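MobA-like NTP transferase domain-containing protein (PDB 2DPW) is of uncertain function but probably acts as a MobA-like nucleotidyltransferase. Local coordinates at residues Y43-S48 and L97-V102; V115-P120 and L213-P218; S4-A9 and V50-N55. All blocks are in the same frame, centred on the assembly; numbering follows the deposited sequence.

Contact 1 (Y43-S48 and L97-V102); sequences YAAGLS and LTEEAV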
loop_
_atom_site.group_PDB
_atom_site.type_symbol
_atom_site.label_atom_id
_atom_site.label_comp_id
_atom_site.label_asym_id
_atom_site.label_seq_id
_atom_site.Cartn_x
_atom_site.Cartn_y
_atom_site.Cartn_z
ATOM N N TYR A 43 14.109 5.186 4.342
ATOM C CA TYR A 43 15.387 5.899 4.281
ATOM C C TYR A 43 16.450 4.864 3.927
ATOM O O TYR A 43 17.272 5.061 3.025
ATOM C CB TYR A 43 15.715 6.542 5.634
ATOM C CG TYR A 43 15.005 7.859 5.908
ATOM C CD1 TYR A 43 15.282 8.997 5.146
ATOM C CD2 TYR A 43 14.069 7.971 6.942
ATOM C CE1 TYR A 43 14.651 10.208 5.402
ATOM C CE2 TYR A 43 13.428 9.182 7.207
ATOM C CZ TYR A 43 13.724 10.297 6.431
ATOM O OH TYR A 43 13.083 11.495 6.671
ATOM N N ALA A 44 16.403 3.742 4.636
ATOM C CA ALA A 44 17.337 2.658 4.416
ATOM C C ALA A 44 17.511 2.345 2.928
ATOM O O ALA A 44 18.628 2.134 2.464
ATOM C CB ALA A 44 16.871 1.419 5.168
ATOM N N ALA A 45 16.418 2.316 2.174
ATOM C CA ALA A 45 16.534 2.001 0.757
ATOM C C ALA A 45 16.845 3.239 -0.090
ATOM O O ALA A 45 16.757 3.201 -1.314
ATOM C CB ALA A 45 15.275 1.302 0.257
ATOM N N GLY A 46 17.212 4.330 0.576
ATOM C CA GLY A 46 17.577 5.549 -0.126
ATOM C C GLY A 46 16.491 6.537 -0.512
ATOM O O GLY A 46 16.701 7.359 -1.407
ATOM N N LEU A 47 15.345 6.489 0.158
ATOM C CA LEU A 47 14.252 7.401 -0.168
ATOM C C LEU A 47 14.019 8.444 0.911
ATOM O O LEU A 47 14.430 8.275 2.056
ATOM C CB LEU A 47 12.956 6.620 -0.355
ATOM C CG LEU A 47 12.973 5.426 -1.299
ATOM C CD1 LEU A 47 11.671 4.651 -1.179
ATOM C CD2 LEU A 47 13.174 5.916 -2.705
ATOM N N SER A 48 13.347 9.522 0.526
ATOM C CA SER A 48 12.998 10.598 1.444
ATOM C C SER A 48 11.477 10.492 1.648
ATOM O O SER A 48 10.705 10.820 0.754
ATOM C CB SER A 48 13.363 11.944 0.823
ATOM O OG SER A 48 13.075 13.015 1.706
ATOM N N LEU A 97 8.286 -4.151 7.418
ATOM C CA LEU A 97 8.873 -3.681 6.172
ATOM C C LEU A 97 10.394 -3.545 6.277
ATOM O O LEU A 97 10.913 -2.955 7.224
ATOM C CB LEU A 97 8.261 -2.337 5.758
ATOM C CG LEU A 97 8.700 -1.815 4.375
ATOM C CD1 LEU A 97 8.037 -2.623 3.272
ATOM C CD2 LEU A 97 8.334 -0.346 4.239
ATOM N N THR A 98 11.094 -4.093 5.285
ATOM C CA THR A 98 12.553 -4.065 5.233
ATOM C C THR A 98 13.069 -3.344 3.997
ATOM O O THR A 98 12.364 -3.223 2.998
ATOM C CB THR A 98 13.130 -5.482 5.192
ATOM O OG1 THR A 98 12.734 -6.120 3.977
ATOM C CG2 THR A 98 12.623 -6.285 6.334
ATOM N N GLU A 99 14.314 -2.888 4.079
ATOM C CA GLU A 99 14.976 -2.194 2.990
ATOM C C GLU A 99 15.063 -3.112 1.775
ATOM O O GLU A 99 14.865 -2.678 0.636
ATOM C CB GLU A 99 16.383 -1.768 3.426
ATOM C CG GLU A 99 17.350 -1.442 2.284
ATOM C CD GLU A 99 18.743 -1.089 2.781
ATOM O OE1 GLU A 99 18.994 -1.231 3.994
ATOM O OE2 GLU A 99 19.593 -0.673 1.963
ATOM N N GLU A 100 15.352 -4.384 2.021
ATOM C CA GLU A 100 15.467 -5.341 0.931
ATOM C C GLU A 100 14.156 -5.400 0.159
ATOM O O GLU A 100 14.142 -5.373 -1.077
ATOM C CB GLU A 100 15.819 -6.719 1.479
ATOM C CG GLU A 100 16.399 -7.653 0.441
ATOM C CD GLU A 100 16.913 -8.940 1.052
ATOM O OE1 GLU A 100 17.341 -8.893 2.224
ATOM O OE2 GLU A 100 16.905 -9.989 0.366
ATOM N N ALA A 101 13.055 -5.479 0.900
ATOM C CA ALA A 101 11.730 -5.523 0.301
ATOM C C ALA A 101 11.493 -4.247 -0.512
ATOM O O ALA A 101 10.990 -4.286 -1.630
ATOM C CB ALA A 101 10.679 -5.654 1.391
ATOM N N VAL A 102 11.865 -3.108 0.046
ATOM C CA VAL A 102 11.672 -1.858 -0.657
ATOM C C VAL A 102 12.471 -1.775 -1.963
ATOM O O VAL A 102 11.927 -1.402 -3.014
ATOM C CB VAL A 102 12.039 -0.671 0.242
ATOM C CG1 VAL A 102 12.039 0.615 -0.572
ATOM C CG2 VAL A 102 11.043 -0.569 1.384
#
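Glu99 buries more surface here than any other residue. From its CB, which rests 3.7 Å from Ala44 CB, the chain runs out with CG anti to the backbone N (chi1 161°) and stays extended beyond CG, so it lies along the backbone of the other segment. CG touches Ala45, coming 3.9 Å from Ala45 CA, and the carboxylate carries on past the Ala44 carbonyl. Its OE1 reaches Ala44 CB at 3.6 Å. OE2 sits near Ala44 O, an approach of two acceptors and not a hydrogen bond; the polar partner of OE2 is Arg103 NH1, in a salt bridge. Here the alpha/beta fold brings the C-terminal end of helix 35-44 against the first turn of helix 99-108. A Schellman motif ends the former, Gly46 N bonding to Tyr43 O and Leu47 N to Leu42 O, with Gly46 at positive phi as the C-prime residue. Thr98 N-caps the latter, its OG1 accepting from Ala101 N at 3.2 Å. One helical turn on from Glu99, Val102 turns CG1 anti to its backbone N; that methyl packs on Ala45 CB and meets Leu47 CD1 tip to tip, 4.1 Å from it.

Contact 2 (V115-P120 and L213-P218); sequences VYPIVP and LVTPYP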
loop_
_atom_site.group_PDB
_atom_site.type_symbol
_atom_site.label_atom_id
_atom_site.label_comp_id
_atom_site.label_asym_id
_atom_site.label_seq_id
_atom_site.Cartn_x
_atom_site.Cartn_y
_atom_site.Cartn_z
ATOM N N VAL A 115 2.302 0.785 -10.304
ATOM C CA VAL A 115 2.726 -0.587 -10.079
ATOM C C VAL A 115 2.327 -1.002 -8.665
ATOM O O VAL A 115 2.644 -0.327 -7.691
ATOM C CB VAL A 115 4.245 -0.751 -10.284
ATOM C CG1 VAL A 115 4.657 -2.217 -10.082
ATOM C CG2 VAL A 115 4.614 -0.301 -11.689
ATOM N N TYR A 116 1.618 -2.120 -8.561
ATOM C CA TYR A 116 1.166 -2.610 -7.273
ATOM C C TYR A 116 1.721 -3.964 -6.891
ATOM O O TYR A 116 1.320 -4.986 -7.436
ATOM C CB TYR A 116 -0.343 -2.698 -7.261
ATOM C CG TYR A 116 -0.883 -3.168 -5.949
ATOM C CD1 TYR A 116 -0.420 -2.616 -4.763
ATOM C CD2 TYR A 116 -1.893 -4.117 -5.891
ATOM C CE1 TYR A 116 -0.950 -2.987 -3.551
ATOM C CE2 TYR A 116 -2.440 -4.498 -4.687
ATOM C CZ TYR A 116 -1.964 -3.929 -3.519
ATOM O OH TYR A 116 -2.499 -4.291 -2.314
ATOM N N PRO A 117 2.650 -3.986 -5.929
ATOM C CA PRO A 117 3.259 -5.244 -5.481
ATOM C C PRO A 117 2.280 -6.214 -4.813
ATOM O O PRO A 117 1.523 -5.834 -3.921
ATOM C CB PRO A 117 4.375 -4.800 -4.523
ATOM C CG PRO A 117 4.366 -3.331 -4.483
ATOM C CD PRO A 117 3.310 -2.788 -5.380
ATOM N N ILE A 118 2.304 -7.468 -5.249
ATOM C CA ILE A 118 1.437 -8.494 -4.660
ATOM C C ILE A 118 2.290 -9.655 -4.161
ATOM O O ILE A 118 3.314 -9.979 -4.758
ATOM C CB ILE A 118 0.391 -9.051 -5.669
ATOM C CG1 ILE A 118 1.100 -9.549 -6.925
ATOM C CG2 ILE A 118 -0.658 -7.994 -5.996
ATOM C CD1 ILE A 118 0.166 -10.179 -7.944
ATOM N N VAL A 119 1.857 -10.276 -3.068
ATOM C CA VAL A 119 2.582 -11.398 -2.473
ATOM C C VAL A 119 1.889 -12.763 -2.625
ATOM O O VAL A 119 0.668 -12.892 -2.437
ATOM C CB VAL A 119 2.814 -11.167 -0.962
ATOM C CG1 VAL A 119 3.725 -12.235 -0.414
ATOM C CG2 VAL A 119 3.400 -9.798 -0.723
ATOM N N PRO A 120 2.667 -13.807 -2.962
ATOM C CA PRO A 120 2.130 -15.167 -3.131
ATOM C C PRO A 120 1.817 -15.838 -1.790
ATOM O O PRO A 120 2.573 -15.694 -0.829
ATOM C CB PRO A 120 3.249 -15.897 -3.871
ATOM C CG PRO A 120 3.999 -14.784 -4.571
ATOM C CD PRO A 120 4.030 -13.718 -3.512
ATOM N N LEU A 213 3.394 -6.299 -9.257
ATOM C CA LEU A 213 4.752 -6.800 -9.114
ATOM C C LEU A 213 4.723 -7.931 -8.102
ATOM O O LEU A 213 4.464 -7.703 -6.915
ATOM C CB LEU A 213 5.701 -5.708 -8.607
ATOM C CG LEU A 213 7.166 -6.138 -8.402
ATOM C CD1 LEU A 213 7.825 -6.270 -9.743
ATOM C CD2 LEU A 213 7.938 -5.122 -7.558
ATOM N N VAL A 214 4.955 -9.152 -8.568
ATOM C CA VAL A 214 4.994 -10.273 -7.648
ATOM C C VAL A 214 6.201 -9.976 -6.764
ATOM O O VAL A 214 7.335 -9.971 -7.241
ATOM C CB VAL A 214 5.232 -11.594 -8.372
ATOM C CG1 VAL A 214 5.211 -12.726 -7.363
ATOM C CG2 VAL A 214 4.173 -11.792 -9.441
ATOM N N THR A 215 5.950 -9.716 -5.487
ATOM C CA THR A 215 7.009 -9.376 -4.553
ATOM C C THR A 215 7.135 -10.443 -3.482
ATOM O O THR A 215 6.281 -10.551 -2.610
ATOM C CB THR A 215 6.706 -8.025 -3.922
ATOM O OG1 THR A 215 6.512 -7.063 -4.966
ATOM C CG2 THR A 215 7.840 -7.577 -3.029
ATOM N N PRO A 216 8.230 -11.223 -3.521
ATOM C CA PRO A 216 8.588 -12.327 -2.625
ATOM C C PRO A 216 8.656 -11.966 -1.156
ATOM O O PRO A 216 8.644 -12.839 -0.299
ATOM C CB PRO A 216 9.952 -12.768 -3.142
ATOM C CG PRO A 216 10.033 -12.196 -4.515
ATOM C CD PRO A 216 9.387 -10.872 -4.352
ATOM N N TYR A 217 8.735 -10.676 -0.863
ATOM C CA TYR A 217 8.811 -10.230 0.518
ATOM C C TYR A 217 7.432 -9.915 1.078
ATOM O O TYR A 217 6.847 -8.883 0.774
ATOM C CB TYR A 217 9.696 -9.002 0.606
ATOM C CG TYR A 217 11.027 -9.187 -0.073
ATOM C CD1 TYR A 217 11.128 -9.201 -1.467
ATOM C CD2 TYR A 217 12.192 -9.329 0.678
ATOM C CE1 TYR A 217 12.360 -9.347 -2.094
ATOM C CE2 TYR A 217 13.429 -9.474 0.066
ATOM C CZ TYR A 217 13.513 -9.480 -1.315
ATOM O OH TYR A 217 14.757 -9.582 -1.893
ATOM N N PRO A 218 6.894 -10.814 1.908
ATOM C CA PRO A 218 5.576 -10.648 2.521
ATOM C C PRO A 218 5.451 -9.504 3.538
ATOM O O PRO A 218 4.343 -9.151 3.952
ATOM C CB PRO A 218 5.317 -12.020 3.137
ATOM C CG PRO A 218 6.687 -12.503 3.461
ATOM C CD PRO A 218 7.457 -12.134 2.233
#
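Two parallel strands of the central mixed sheet, 114-120 and 210-214, run side by side here, at the part of the alpha/beta fold where the late strand 210-214 joins. Pro117 is in register with Leu213 and Ile118 with Val214. The bonding alternates along residues 115-120. Tyr116 O accepts from Leu213 N at 3.1 Å, with the donor well above the carbonyl plane. Ile118 then uses both its backbone groups toward the same neighbour: its N gives to Leu213 O at 2.7 Å, and its O receives Thr215 N at 2.7 Å in the carbonyl plane, the straightest of the three bonds (172° at the hydrogen). Pro117, which has no N-H to offer, bonds through its backbone to Gly146 on the other side of the strand, as Val119 does to Thr144, so the strand is held along both edges.

Side chains follow the same alternation. Ile118 and Val214 face Phe143. On the face of Pro117 and Leu213, Leu213 CB crosses Val115 CG1 obliquely at 3.9 Å, and Phe104 of helix 99-108 packs against both Leu213 and Thr215. Past the regular pairing, Pro120 CG lies 3.7 Å from Val214 CG1, while Val119 spreads its two methyls over residues 215-218: CG2 lies toward the carbonyls of Thr215 and Tyr217, and CG1 packs on Pro218 CB. The phenol oxygens have their own partners, Tyr116 OH at Gly146 O and Tyr217 OH probably at Glu100 OE2. Thr215 places OG1 beside its own backbone N (chi1 -55°), and from there the hydroxyl donates back to Leu213 O at 2.9 Å, making that carbonyl oxygen an acceptor for two donors, Ile118 N and Thr215 OG1.

Contact 3 (S4-A9 and V50-N55); sequences SAIVLA and VYVGEN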
loop_
_atom_site.group_PDB
_atom_site.type_symbol
_atom_site.label_atom_id
_atom_site.label_comp_id
_atom_site.label_asym_id
_atom_site.label_seq_id
_atom_site.Cartn_x
_atom_site.Cartn_y
_atom_site.Cartn_z
ATOM N N SER A 4 11.382 10.373 -3.602
ATOM C CA SER A 4 10.364 10.490 -2.581
ATOM C C SER A 4 9.559 9.248 -2.296
ATOM O O SER A 4 9.428 8.352 -3.122
ATOM C CB SER A 4 9.414 11.627 -2.927
ATOM O OG SER A 4 10.091 12.861 -2.831
ATOM N N ALA A 5 9.027 9.221 -1.087
ATOM C CA ALA A 5 8.195 8.138 -0.617
ATOM C C ALA A 5 7.102 8.839 0.167
ATOM O O ALA A 5 7.284 9.978 0.596
ATOM C CB ALA A 5 8.988 7.235 0.292
ATOM N N ILE A 6 5.957 8.193 0.333
ATOM C CA ILE A 6 4.891 8.814 1.106
ATOM C C ILE A 6 4.300 7.795 2.042
ATOM O O ILE A 6 4.001 6.669 1.659
ATOM C CB ILE A 6 3.760 9.378 0.224
ATOM C CG1 ILE A 6 4.325 10.430 -0.739
ATOM C CG2 ILE A 6 2.661 9.957 1.119
ATOM C CD1 ILE A 6 3.306 11.072 -1.648
ATOM N N VAL A 7 4.134 8.199 3.284
ATOM C CA VAL A 7 3.574 7.313 4.270
ATOM C C VAL A 7 2.248 7.842 4.758
ATOM O O VAL A 7 2.168 8.902 5.394
ATOM C CB VAL A 7 4.517 7.153 5.438
ATOM C CG1 VAL A 7 3.918 6.239 6.453
ATOM C CG2 VAL A 7 5.833 6.611 4.935
ATOM N N LEU A 8 1.205 7.091 4.427
ATOM C CA LEU A 8 -0.150 7.429 4.811
ATOM C C LEU A 8 -0.427 6.705 6.105
ATOM O O LEU A 8 -1.069 5.660 6.126
ATOM C CB LEU A 8 -1.116 6.978 3.722
ATOM C CG LEU A 8 -0.836 7.615 2.359
ATOM C CD1 LEU A 8 -1.840 7.101 1.353
ATOM C CD2 LEU A 8 -0.911 9.142 2.470
ATOM N N ALA A 9 0.102 7.263 7.183
ATOM C CA ALA A 9 -0.069 6.698 8.506
ATOM C C ALA A 9 -1.308 7.322 9.097
ATOM O O ALA A 9 -1.671 7.056 10.242
ATOM C CB ALA A 9 1.131 7.013 9.368
ATOM N N VAL A 50 7.684 11.279 2.945
ATOM C CA VAL A 50 6.789 12.357 3.321
ATOM C C VAL A 50 5.809 11.611 4.215
ATOM O O VAL A 50 5.324 10.544 3.849
ATOM C CB VAL A 50 6.041 12.942 2.112
ATOM C CG1 VAL A 50 4.980 13.919 2.587
ATOM C CG2 VAL A 50 7.024 13.664 1.200
ATOM N N TYR A 51 5.526 12.173 5.383
ATOM C CA TYR A 51 4.643 11.555 6.357
ATOM C C TYR A 51 3.296 12.246 6.525
ATOM O O TYR A 51 3.231 13.399 6.948
ATOM C CB TYR A 51 5.344 11.526 7.718
ATOM C CG TYR A 51 4.491 10.963 8.824
ATOM C CD1 TYR A 51 4.272 9.592 8.931
ATOM C CD2 TYR A 51 3.853 11.804 9.731
ATOM C CE1 TYR A 51 3.440 9.073 9.910
ATOM C CE2 TYR A 51 3.013 11.295 10.714
ATOM C CZ TYR A 51 2.812 9.926 10.797
ATOM O OH TYR A 51 1.984 9.414 11.767
ATOM N N VAL A 52 2.212 11.545 6.220
ATOM C CA VAL A 52 0.900 12.146 6.413
ATOM C C VAL A 52 0.244 11.504 7.641
ATOM O O VAL A 52 -0.030 10.312 7.661
ATOM C CB VAL A 52 0.015 11.968 5.165
ATOM C CG1 VAL A 52 -1.123 12.970 5.194
ATOM C CG2 VAL A 52 0.855 12.146 3.904
ATOM N N GLY A 53 0.024 12.301 8.678
ATOM C CA GLY A 53 -0.577 11.788 9.898
ATOM C C GLY A 53 -0.116 12.590 11.106
ATOM O O GLY A 53 0.511 13.637 10.955
ATOM N N GLU A 54 -0.419 12.120 12.308
ATOM C CA GLU A 54 -0.008 12.846 13.504
ATOM C C GLU A 54 1.440 12.521 13.850
ATOM O O GLU A 54 1.841 11.357 13.844
ATOM C CB GLU A 54 -0.906 12.482 14.674
ATOM C CG GLU A 54 -0.753 13.392 15.864
ATOM C CD GLU A 54 -1.472 12.856 17.085
ATOM O OE1 GLU A 54 -2.664 12.492 16.965
ATOM O OE2 GLU A 54 -0.844 12.800 18.165
ATOM N N ASN A 55 2.225 13.548 14.159
ATOM C CA ASN A 55 3.627 13.337 14.490
ATOM C C ASN A 55 3.965 13.792 15.912
ATOM O O ASN A 55 4.311 14.949 16.146
ATOM C CB ASN A 55 4.508 14.079 13.492
ATOM C CG ASN A 55 5.940 13.615 13.535
ATOM O OD1 ASN A 55 6.438 13.198 14.583
ATOM N ND2 ASN A 55 6.618 13.692 12.401
#
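Backbone bonds are the innermost layer. Val50 N gives to Ala5 O at 2.7 Å. Val7 N reaches Val50 O, also at 2.7 Å. Val52 N in turn gives to Val7 O at 2.8 Å, and these last two bonds lie nearly along the C=O axes of their acceptors. A fourth, Ala9 N to Val52 O, is weak, bent to 127° where Leu8 forms the centre of an inverse gamma turn and the pairing comes apart. Side chains come next. Ile6, Leu8, Val50 and Val52 share one face and point the same way, with Val52 CG2 touching both Ile6 CG2 (4.0 Å) and Leu8 CD2 (3.8 Å). On the other face Val7 CG1 crosses the Tyr51 ring obliquely near CD1.

Strands 4-8 and 48-52, parallel with their axes 15° apart, are joined through helix 35-44 as a beta-alpha-beta crossover of the NTP transferase fold. That helix packs on the Val7 and Tyr51 face through Val35 and Leu42, while helix 72-81 backs the opposite face with Asn75 and Ala79. Strand 4-8 leads into a glycine-rich loop that in MobA-like relatives helps to bind the nucleotide, a role probable here too. The other edge of strand 4-8 bonds to Leu88 and Ala90 of strand 86-91. Tyr51 has CG anti to its backbone N (chi1 177°); its ring reaches past Gly53 and OH donates to Glu54 O at 2.8 Å, above that carbonyl's plane, fixing the ring's tip to the loop that follows. Farther along, Asn55 OD1 accepts from Leu58 N.

How the contacts relate
Contacts 2 and 3 pair parallel strands in one mixed sheet, on opposite sides of the chain's centre, with centres about 21 Å apart and nearest atoms about 11 Å apart. Contact 1 lies about 15 Å, centre to centre, from each and touches both. Toward contact 3, Ser48 O probably bonds Ala5 N and Leu47 packs on Ala5; helix 35-44 is followed, after a short turn, by strand 48-52. Toward contact 2, Ala101 packs on Tyr217 beside that residue's probable bond to Glu100, helix 99-108 preceding strand 114-120. Along the chain, contacts 1 and 3 alternate their segments; both close before contact 2 opens. Two neighbouring helices thus link the early and late strands of the sheet.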